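Local atomic coordinates of citrate synthase (PDB entry 2IBP), a protein that probably catalyses the condensation of oxaloacetate with acetyl-CoA and water to citrate and CoA, the entry step of the tricarboxylic acid cycle. Residues 101-107 against 164-169; 112-117 against 158-162. Where two conformers were deposited one is given. Residue numbers count along the deposited sequence, not the author numbering.

Contact 1: 101-107 against 164-169; sequences IRNLAKA and YHYRFS
Phe-168 (chi1 m) lays one face of its ring over the backbone and side-chain base of Arg-102: Arg-102 CA stands 4.2 Å from the ring centroid, 30° off the normal, an off-centre CH-pi contact. Farther out, Arg-102 NH1 comes within 3.5 Å of Phe-168 CE1, while the guanidinium forms a salt bridge with Glu-99. At the ring edge Ile-101 CG2 lies 3.8 Å from Phe-168 CD2; with chi1 m and chi2 t, Ile-101 also sets CG2 3.5 Å from His-165 CA and CD1 4.2 Å from Tyr-164 CB. The chain is helical through Asn-103, leaves helical angles at Leu-104 (-106/21) and makes a type I turn from Leu-104 to Ala-107, closed by Ala-107 N to Leu-104 O (3.0 Å). Segment 164-169 is the helical C-terminal end of helix 141-169. The backbones come closest at Ala-105 and Ser-169, CA to CA 4.6 Å. There Ala-105 CB meets Phe-168 CB at 3.6 Å, and Ser-169 CA makes a CA-H...O contact with Ala-105 O at 3.4 Å. His-165 (chi1 t, chi2 -89°) reaches into the turn, its NE2 donating to Leu-104 O (2.9 Å, 145°) and its CE1 3.1 Å from Ala-107 O; ND1 is hydrogen-bonded to Tyr-362. A side chain thus ties one helix end to the turn following another. That turn joins helix 95-103 to helix 109-123, whose Pro-109 and Ala-112 touch His-165, while Tyr-123 of the second subunit hydrogen-bonds to Asn-103 O and Lys-106 N.

Contact 2: 112-117 against 158-162; sequences ALEAAV and MPTIV
Ile-161 and Leu-113 bury the most surface here, 76 and 65 Å², and their CA atoms, 6.5 Å apart, set the register of two helical segments. The axes of 112-117 and 158-162 approach to 10.1 Å, with N-to-C directions at 126°, so the helices run obliquely antiparallel. Ile-161 (chi1 m, chi2 t) points its CA-to-CB bond at the other helix: CG2 lies 3.6 Å from Ala-116 CB and 4.0 Å from Leu-113 CD1, and CD1 lies 3.8 Å from Val-117 CG2. Leu-113, with chi1 at -94° between wells and chi2 p, swings its methyls across the gap, CD1 3.9 Å from Val-162 CG2 and CD2 4.3 Å from Met-158 SD. Val-117 (chi1 t), one turn on from Leu-113, is third with 39 Å²; its CG2 also meets Met-158 CE at 4.1 Å, the methionine being folded by chi1 t, chi2 p and chi3 p. Helix 141-169 is kinked within 158-162, N of Pro-159 and Thr-160 having no bond to the preceding turn, though Val-162 N bonds to Met-158 O at 3.1 Å. Ile-101 of helix 95-103 touches both Ala-116 and Ile-161, while Ile-241 and Val-237 of helix 233-244 touch Val-117 and Met-158. This is helix-helix packing in the largely alpha-helical body of citrate synthase; with purely apolar side-chain contacts between the segments, cohesion rests on close van der Waals fit and exclusion of water.

In the fold
Both contacts use helix 141-169, which meets two helices that follow each other in the chain, 95-103 with its closing turn and 109-123. Contact 2 is wholly buried, its centre about 14 Å from the chain centre; contact 1, at about 21 Å, is partly buried, and there backbone carbonyls, a histidine and an arginine join the apolar side chains. The centres are about 10 Å apart and the two touch: Ile-101 CG1 is 3.7 Å from Ala-116 CB, and His-165 CD2 is 3.2 Å from Ala-112 CB. The second subunit packs on Leu-104 and Ala-107 of contact 1, but meets 112-117 at Glu-114 and Ala-115, which take no part in contact 2.

Contact 1: 101-107 against 164-169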
ATOM      1  N   ILE A 101      -6.327   3.006 -18.272  1.00  7.98           N
ATOM      2  CA  ILE A 101      -5.764   1.752 -18.791  1.00  8.23           C
ATOM      3  C   ILE A 101      -5.146   1.946 -20.189  1.00  9.05           C
ATOM      4  O   ILE A 101      -4.050   1.445 -20.467  1.00  9.19           O
ATOM      5  CB  ILE A 101      -6.832   0.643 -18.835  1.00  8.87           C
ATOM      6  CG1 ILE A 101      -7.327   0.336 -17.415  1.00  8.95           C
ATOM      7  CG2 ILE A 101      -6.246  -0.638 -19.455  1.00  9.56           C
ATOM      8  CD1 ILE A 101      -8.604  -0.548 -17.375  1.00  8.73           C
ATOM      9  N   ARG A 102      -5.840   2.661 -21.063  1.00 10.38           N
ATOM     10  CA  ARG A 102      -5.356   2.913 -22.423  0.50  6.42           C
ATOM     11  C   ARG A 102      -4.001   3.596 -22.370  1.00 12.08           C
ATOM     12  O   ARG A 102      -3.065   3.223 -23.087  1.00 13.97           O
ATOM     13  CB  ARG A 102      -6.332   3.816 -23.169  0.50  9.56           C
ATOM     14  CG  ARG A 102      -5.970   4.036 -24.631  0.50 16.23           C
ATOM     15  CD  ARG A 102      -6.854   5.090 -25.266  0.50 19.54           C
ATOM     16  NE  ARG A 102      -8.271   4.807 -25.066  0.50 16.37           N
ATOM     17  CZ  ARG A 102      -9.029   4.077 -25.881  0.50 20.40           C
ATOM     18  NH1 ARG A 102      -8.520   3.510 -26.966  0.50 22.53           N
ATOM     19  NH2 ARG A 102     -10.313   3.894 -25.587  0.50 21.62           N
ATOM     20  N   ASN A 103      -3.900   4.609 -21.516  1.00 10.28           N
ATOM     21  CA  ASN A 103      -2.634   5.327 -21.388  1.00  9.50           C
ATOM     22  C   ASN A 103      -1.493   4.483 -20.878  1.00 11.46           C
ATOM     23  O   ASN A 103      -0.338   4.775 -21.169  1.00 14.05           O
ATOM     24  CB  ASN A 103      -2.783   6.562 -20.541  1.00 14.08           C
ATOM     25  CG  ASN A 103      -3.378   7.674 -21.320  1.00 17.57           C
ATOM     26  OD1 ASN A 103      -2.784   8.120 -22.308  1.00 28.90           O
ATOM     27  ND2 ASN A 103      -4.600   8.045 -20.985  1.00 17.41           N
ATOM     28  N   LEU A 104      -1.826   3.412 -20.167  1.00  8.57           N
ATOM     29  CA  LEU A 104      -0.843   2.499 -19.613  1.00  9.98           C
ATOM     30  C   LEU A 104      -0.791   1.165 -20.378  1.00  7.48           C
ATOM     31  O   LEU A 104      -0.214   0.199 -19.904  1.00 10.49           O
ATOM     32  CB  LEU A 104      -1.163   2.273 -18.144  1.00 12.18           C
ATOM     33  CG  LEU A 104      -1.070   3.542 -17.286  1.00 13.87           C
ATOM     34  CD1 LEU A 104      -1.356   3.206 -15.823  1.00 16.70           C
ATOM     35  CD2 LEU A 104       0.317   4.126 -17.464  1.00 17.37           C
ATOM     36  N   ALA A 105      -1.275   1.198 -21.615  1.00 10.61           N
ATOM     37  CA  ALA A 105      -1.359  -0.002 -22.443  1.00 11.82           C
ATOM     38  C   ALA A 105       0.007  -0.616 -22.687  1.00  8.09           C
ATOM     39  O   ALA A 105       0.137  -1.831 -22.821  1.00 11.64           O
ATOM     40  CB  ALA A 105      -2.024   0.321 -23.761  1.00 16.45           C
ATOM     41  N   LYS A 106       1.021   0.233 -22.809  1.00  9.79           N
ATOM     42  CA  LYS A 106       2.349  -0.256 -23.125  1.00 13.39           C
ATOM     43  C   LYS A 106       3.185  -0.553 -21.902  1.00 14.11           C
ATOM     44  O   LYS A 106       4.353  -0.916 -22.028  1.00 17.56           O
ATOM     45  CB  LYS A 106       3.080   0.732 -24.030  1.00 20.39           C
ATOM     46  CG  LYS A 106       2.485   0.834 -25.418  1.00 22.84           C
ATOM     47  CD  LYS A 106       3.217   1.880 -26.247  1.00 34.65           C
ATOM     48  CE  LYS A 106       2.632   1.996 -27.648  1.00 40.50           C
ATOM     49  NZ  LYS A 106       3.401   2.962 -28.480  1.00 47.78           N
ATOM     50  N   ALA A 107       2.588  -0.371 -20.731  1.00 11.14           N
ATOM     51  CA  ALA A 107       3.261  -0.622 -19.468  1.00 13.20           C
ATOM     52  C   ALA A 107       2.908  -2.004 -18.950  1.00 13.84           C
ATOM     53  O   ALA A 107       1.979  -2.653 -19.448  1.00 14.27           O
ATOM     54  CB  ALA A 107       2.864   0.428 -18.466  1.00 14.06           C
ATOM     55  N   TYR A 164      -9.028  -5.511 -20.390  1.00  6.90           N
ATOM     56  CA  TYR A 164      -8.924  -4.297 -21.192  1.00  8.04           C
ATOM     57  C   TYR A 164      -7.463  -3.942 -21.416  1.00  5.61           C
ATOM     58  O   TYR A 164      -7.063  -3.597 -22.514  1.00  9.00           O
ATOM     59  CB  TYR A 164      -9.615  -3.132 -20.506  1.00  8.63           C
ATOM     60  CG  TYR A 164     -11.119  -3.084 -20.661  1.00  7.18           C
ATOM     61  CD1 TYR A 164     -11.835  -4.193 -21.079  1.00  7.98           C
ATOM     62  CD2 TYR A 164     -11.836  -1.957 -20.266  1.00 10.27           C
ATOM     63  CE1 TYR A 164     -13.222  -4.146 -21.220  1.00  7.38           C
ATOM     64  CE2 TYR A 164     -13.224  -1.917 -20.366  1.00 11.07           C
ATOM     65  CZ  TYR A 164     -13.909  -3.027 -20.832  1.00 11.08           C
ATOM     66  OH  TYR A 164     -15.294  -3.024 -20.911  1.00 11.84           O
ATOM     67  N   HIS A 165      -6.655  -4.124 -20.381  1.00  8.36           N
ATOM     68  CA  HIS A 165      -5.244  -3.855 -20.541  1.00  7.23           C
ATOM     69  C   HIS A 165      -4.649  -4.816 -21.559  1.00  6.75           C
ATOM     70  O   HIS A 165      -3.880  -4.407 -22.441  1.00  8.16           O
ATOM     71  CB  HIS A 165      -4.502  -3.976 -19.237  1.00  9.71           C
ATOM     72  CG  HIS A 165      -3.085  -3.539 -19.348  1.00  8.34           C
ATOM     73  ND1 HIS A 165      -2.077  -4.408 -19.692  1.00  7.83           N
ATOM     74  CD2 HIS A 165      -2.530  -2.304 -19.320  1.00 10.86           C
ATOM     75  CE1 HIS A 165      -0.941  -3.740 -19.793  1.00 10.57           C
ATOM     76  NE2 HIS A 165      -1.190  -2.460 -19.578  1.00  8.73           N
ATOM     77  N   TYR A 166      -4.997  -6.095 -21.445  1.00  9.06           N
ATOM     78  CA  TYR A 166      -4.493  -7.086 -22.398  1.00  8.19           C
ATOM     79  C   TYR A 166      -4.812  -6.657 -23.823  1.00  8.69           C
ATOM     80  O   TYR A 166      -3.934  -6.622 -24.675  1.00 11.18           O
ATOM     81  CB  TYR A 166      -5.030  -8.473 -22.109  1.00  9.87           C
ATOM     82  CG  TYR A 166      -4.687  -9.454 -23.197  1.00  7.26           C
ATOM     83  CD1 TYR A 166      -3.388  -9.903 -23.352  1.00 13.09           C
ATOM     84  CD2 TYR A 166      -5.645  -9.866 -24.117  1.00  9.92           C
ATOM     85  CE1 TYR A 166      -3.052 -10.755 -24.384  1.00 14.15           C
ATOM     86  CE2 TYR A 166      -5.329 -10.753 -25.121  1.00 10.67           C
ATOM     87  CZ  TYR A 166      -4.030 -11.169 -25.270  1.00 11.00           C
ATOM     88  OH  TYR A 166      -3.718 -12.046 -26.299  1.00 14.58           O
ATOM     89  N   ARG A 167      -6.074  -6.346 -24.077  1.00  7.51           N
ATOM     90  CA  ARG A 167      -6.512  -5.929 -25.405  1.00  7.20           C
ATOM     91  C   ARG A 167      -5.749  -4.703 -25.880  1.00 10.31           C
ATOM     92  O   ARG A 167      -5.235  -4.686 -26.991  1.00  9.77           O
ATOM     93  CB  ARG A 167      -8.008  -5.634 -25.391  1.00 11.11           C
ATOM     94  CG  ARG A 167      -8.868  -6.814 -24.994  1.00 13.57           C
ATOM     95  CD  ARG A 167      -8.856  -7.929 -26.008  1.00 14.54           C
ATOM     96  NE  ARG A 167      -9.439  -7.527 -27.292  1.00 13.61           N
ATOM     97  CZ  ARG A 167      -9.631  -8.383 -28.290  1.00 16.07           C
ATOM     98  NH1 ARG A 167      -9.313  -9.662 -28.139  1.00 14.82           N
ATOM     99  NH2 ARG A 167     -10.151  -7.962 -29.421  1.00 17.20           N
ATOM    100  N   PHE A 168      -5.715  -3.657 -25.058  1.00  9.80           N
ATOM    101  CA  PHE A 168      -4.994  -2.457 -25.439  1.00  9.09           C
ATOM    102  C   PHE A 168      -3.510  -2.713 -25.655  1.00  9.41           C
ATOM    103  O   PHE A 168      -2.909  -2.106 -26.539  1.00 13.40           O
ATOM    104  CB  PHE A 168      -5.160  -1.331 -24.427  1.00  9.49           C
ATOM    105  CG  PHE A 168      -6.530  -0.727 -24.383  1.00 10.54           C
ATOM    106  CD1 PHE A 168      -7.181  -0.337 -25.539  1.00 13.95           C
ATOM    107  CD2 PHE A 168      -7.056  -0.325 -23.176  1.00 15.27           C
ATOM    108  CE1 PHE A 168      -8.407   0.307 -25.480  1.00 20.05           C
ATOM    109  CE2 PHE A 168      -8.289   0.308 -23.106  1.00 15.46           C
ATOM    110  CZ  PHE A 168      -8.940   0.660 -24.261  1.00 13.39           C
ATOM    111  N   SER A 169      -2.915  -3.590 -24.845  1.00  9.56           N
ATOM    112  CA  SER A 169      -1.473  -3.864 -24.956  1.00  9.38           C
ATOM    113  C   SER A 169      -1.140  -4.502 -26.306  1.00 14.31           C
ATOM    114  O   SER A 169      -0.013  -4.392 -26.795  1.00 16.08           O
ATOM    115  CB  SER A 169      -0.987  -4.766 -23.813  1.00  9.20           C
ATOM    116  OG  SER A 169      -1.395  -6.102 -24.004  1.00 11.64           O
TER

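Contact 2: 112-117 against 158-162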
ATOM      1  N   ALA A 112      -0.885  -0.875 -14.471  1.00 10.28           N
ATOM      2  CA  ALA A 112      -2.206  -0.532 -14.980  1.00 11.23           C
ATOM      3  C   ALA A 112      -3.262  -0.898 -13.962  1.00  9.98           C
ATOM      4  O   ALA A 112      -4.219  -0.144 -13.775  1.00  8.90           O
ATOM      5  CB  ALA A 112      -2.484  -1.236 -16.314  1.00 11.32           C
ATOM      6  N   LEU A 113      -3.128  -2.069 -13.332  1.00  8.23           N
ATOM      7  CA  LEU A 113      -4.088  -2.478 -12.305  1.00  8.46           C
ATOM      8  C   LEU A 113      -4.085  -1.478 -11.163  1.00 10.89           C
ATOM      9  O   LEU A 113      -5.149  -1.061 -10.708  1.00 10.42           O
ATOM     10  CB  LEU A 113      -3.798  -3.863 -11.741  1.00 12.51           C
ATOM     11  CG  LEU A 113      -4.559  -5.004 -12.413  1.00 19.63           C
ATOM     12  CD1 LEU A 113      -4.181  -5.139 -13.888  1.00 21.94           C
ATOM     13  CD2 LEU A 113      -4.288  -6.292 -11.654  1.00 15.03           C
ATOM     14  N   GLU A 114      -2.897  -1.143 -10.659  1.00  9.02           N
ATOM     15  CA  GLU A 114      -2.802  -0.203  -9.537  1.00  9.59           C
ATOM     16  C   GLU A 114      -3.493   1.105  -9.879  1.00 11.60           C
ATOM     17  O   GLU A 114      -4.327   1.589  -9.119  1.00 10.48           O
ATOM     18  CB  GLU A 114      -1.345   0.139  -9.207  1.00 16.41           C
ATOM     19  CG  GLU A 114      -0.528  -0.948  -8.584  1.00 25.00           C
ATOM     20  CD  GLU A 114       0.875  -0.469  -8.264  1.00 18.03           C
ATOM     21  OE1 GLU A 114       1.020   0.612  -7.638  1.00 22.60           O
ATOM     22  OE2 GLU A 114       1.836  -1.153  -8.668  1.00 24.32           O
ATOM     23  N   ALA A 115      -3.137   1.678 -11.026  1.00  8.12           N
ATOM     24  CA  ALA A 115      -3.685   2.966 -11.444  1.00  8.09           C
ATOM     25  C   ALA A 115      -5.181   2.888 -11.777  1.00  8.06           C
ATOM     26  O   ALA A 115      -5.959   3.767 -11.411  1.00  9.14           O
ATOM     27  CB  ALA A 115      -2.899   3.515 -12.640  1.00 11.66           C
ATOM     28  N   ALA A 116      -5.585   1.810 -12.444  1.00  7.96           N
ATOM     29  CA  ALA A 116      -6.983   1.635 -12.821  1.00  8.90           C
ATOM     30  C   ALA A 116      -7.897   1.470 -11.603  1.00  7.20           C
ATOM     31  O   ALA A 116      -8.999   2.017 -11.556  1.00  9.09           O
ATOM     32  CB  ALA A 116      -7.134   0.424 -13.770  1.00  7.99           C
ATOM     33  N   VAL A 117      -7.430   0.755 -10.591  1.00  7.83           N
ATOM     34  CA  VAL A 117      -8.230   0.578  -9.384  1.00  7.01           C
ATOM     35  C   VAL A 117      -8.403   1.924  -8.671  1.00  8.60           C
ATOM     36  O   VAL A 117      -9.507   2.299  -8.271  1.00  9.47           O
ATOM     37  CB  VAL A 117      -7.607  -0.454  -8.470  1.00  9.11           C
ATOM     38  CG1 VAL A 117      -8.241  -0.390  -7.095  1.00  8.20           C
ATOM     39  CG2 VAL A 117      -7.736  -1.833  -9.097  1.00  9.57           C
ATOM     40  N   MET A 158     -12.261  -6.359 -11.403  1.00  6.27           N
ATOM     41  CA  MET A 158     -10.861  -6.731 -11.614  1.00  7.65           C
ATOM     42  C   MET A 158     -10.618  -7.416 -12.967  1.00  6.81           C
ATOM     43  O   MET A 158      -9.702  -7.036 -13.693  1.00  7.55           O
ATOM     44  CB  MET A 158     -10.320  -7.549 -10.461  1.00 11.16           C
ATOM     45  CG  MET A 158      -8.823  -7.521 -10.358  1.00 14.37           C
ATOM     46  SD  MET A 158      -8.205  -5.884  -9.888  1.00 15.08           S
ATOM     47  CE  MET A 158      -8.883  -5.691  -8.270  1.00 14.71           C
ATOM     48  N   PRO A 159     -11.459  -8.393 -13.352  1.00  5.68           N
ATOM     49  CA  PRO A 159     -11.191  -9.032 -14.648  1.00  6.64           C
ATOM     50  C   PRO A 159     -11.319  -8.088 -15.827  1.00  5.53           C
ATOM     51  O   PRO A 159     -10.656  -8.268 -16.846  1.00  7.80           O
ATOM     52  CB  PRO A 159     -12.258 -10.132 -14.722  1.00  5.57           C
ATOM     53  CG  PRO A 159     -12.632 -10.381 -13.288  1.00  7.66           C
ATOM     54  CD  PRO A 159     -12.592  -9.033 -12.663  1.00  6.79           C
ATOM     55  N   THR A 160     -12.193  -7.102 -15.714  1.00  5.08           N
ATOM     56  CA  THR A 160     -12.375  -6.145 -16.797  1.00  5.00           C
ATOM     57  C   THR A 160     -11.102  -5.320 -16.977  1.00  6.90           C
ATOM     58  O   THR A 160     -10.658  -5.056 -18.095  1.00  7.94           O
ATOM     59  CB  THR A 160     -13.590  -5.247 -16.529  1.00  7.34           C
ATOM     60  OG1 THR A 160     -14.683  -6.063 -16.093  1.00  8.11           O
ATOM     61  CG2 THR A 160     -13.985  -4.485 -17.787  1.00  5.73           C
ATOM     62  N   ILE A 161     -10.545  -4.885 -15.859  1.00  6.12           N
ATOM     63  CA  ILE A 161      -9.319  -4.105 -15.885  1.00  6.64           C
ATOM     64  C   ILE A 161      -8.210  -4.917 -16.565  1.00  4.42           C
ATOM     65  O   ILE A 161      -7.538  -4.432 -17.484  1.00  8.48           O
ATOM     66  CB  ILE A 161      -8.884  -3.715 -14.471  1.00  7.77           C
ATOM     67  CG1 ILE A 161      -9.894  -2.751 -13.847  1.00  8.99           C
ATOM     68  CG2 ILE A 161      -7.497  -3.047 -14.512  1.00  9.58           C
ATOM     69  CD1 ILE A 161      -9.574  -2.385 -12.420  1.00  8.44           C
ATOM     70  N   VAL A 162      -8.031  -6.147 -16.124  1.00  6.13           N
ATOM     71  CA  VAL A 162      -7.015  -7.030 -16.683  1.00  5.35           C
ATOM     72  C   VAL A 162      -7.203  -7.233 -18.181  1.00  6.80           C
ATOM     73  O   VAL A 162      -6.266  -7.075 -18.971  1.00  8.96           O
ATOM     74  CB  VAL A 162      -6.991  -8.365 -15.929  1.00  9.17           C
ATOM     75  CG1 VAL A 162      -6.023  -9.360 -16.594  1.00  8.87           C
ATOM     76  CG2 VAL A 162      -6.651  -8.140 -14.445  1.00  7.83           C
TER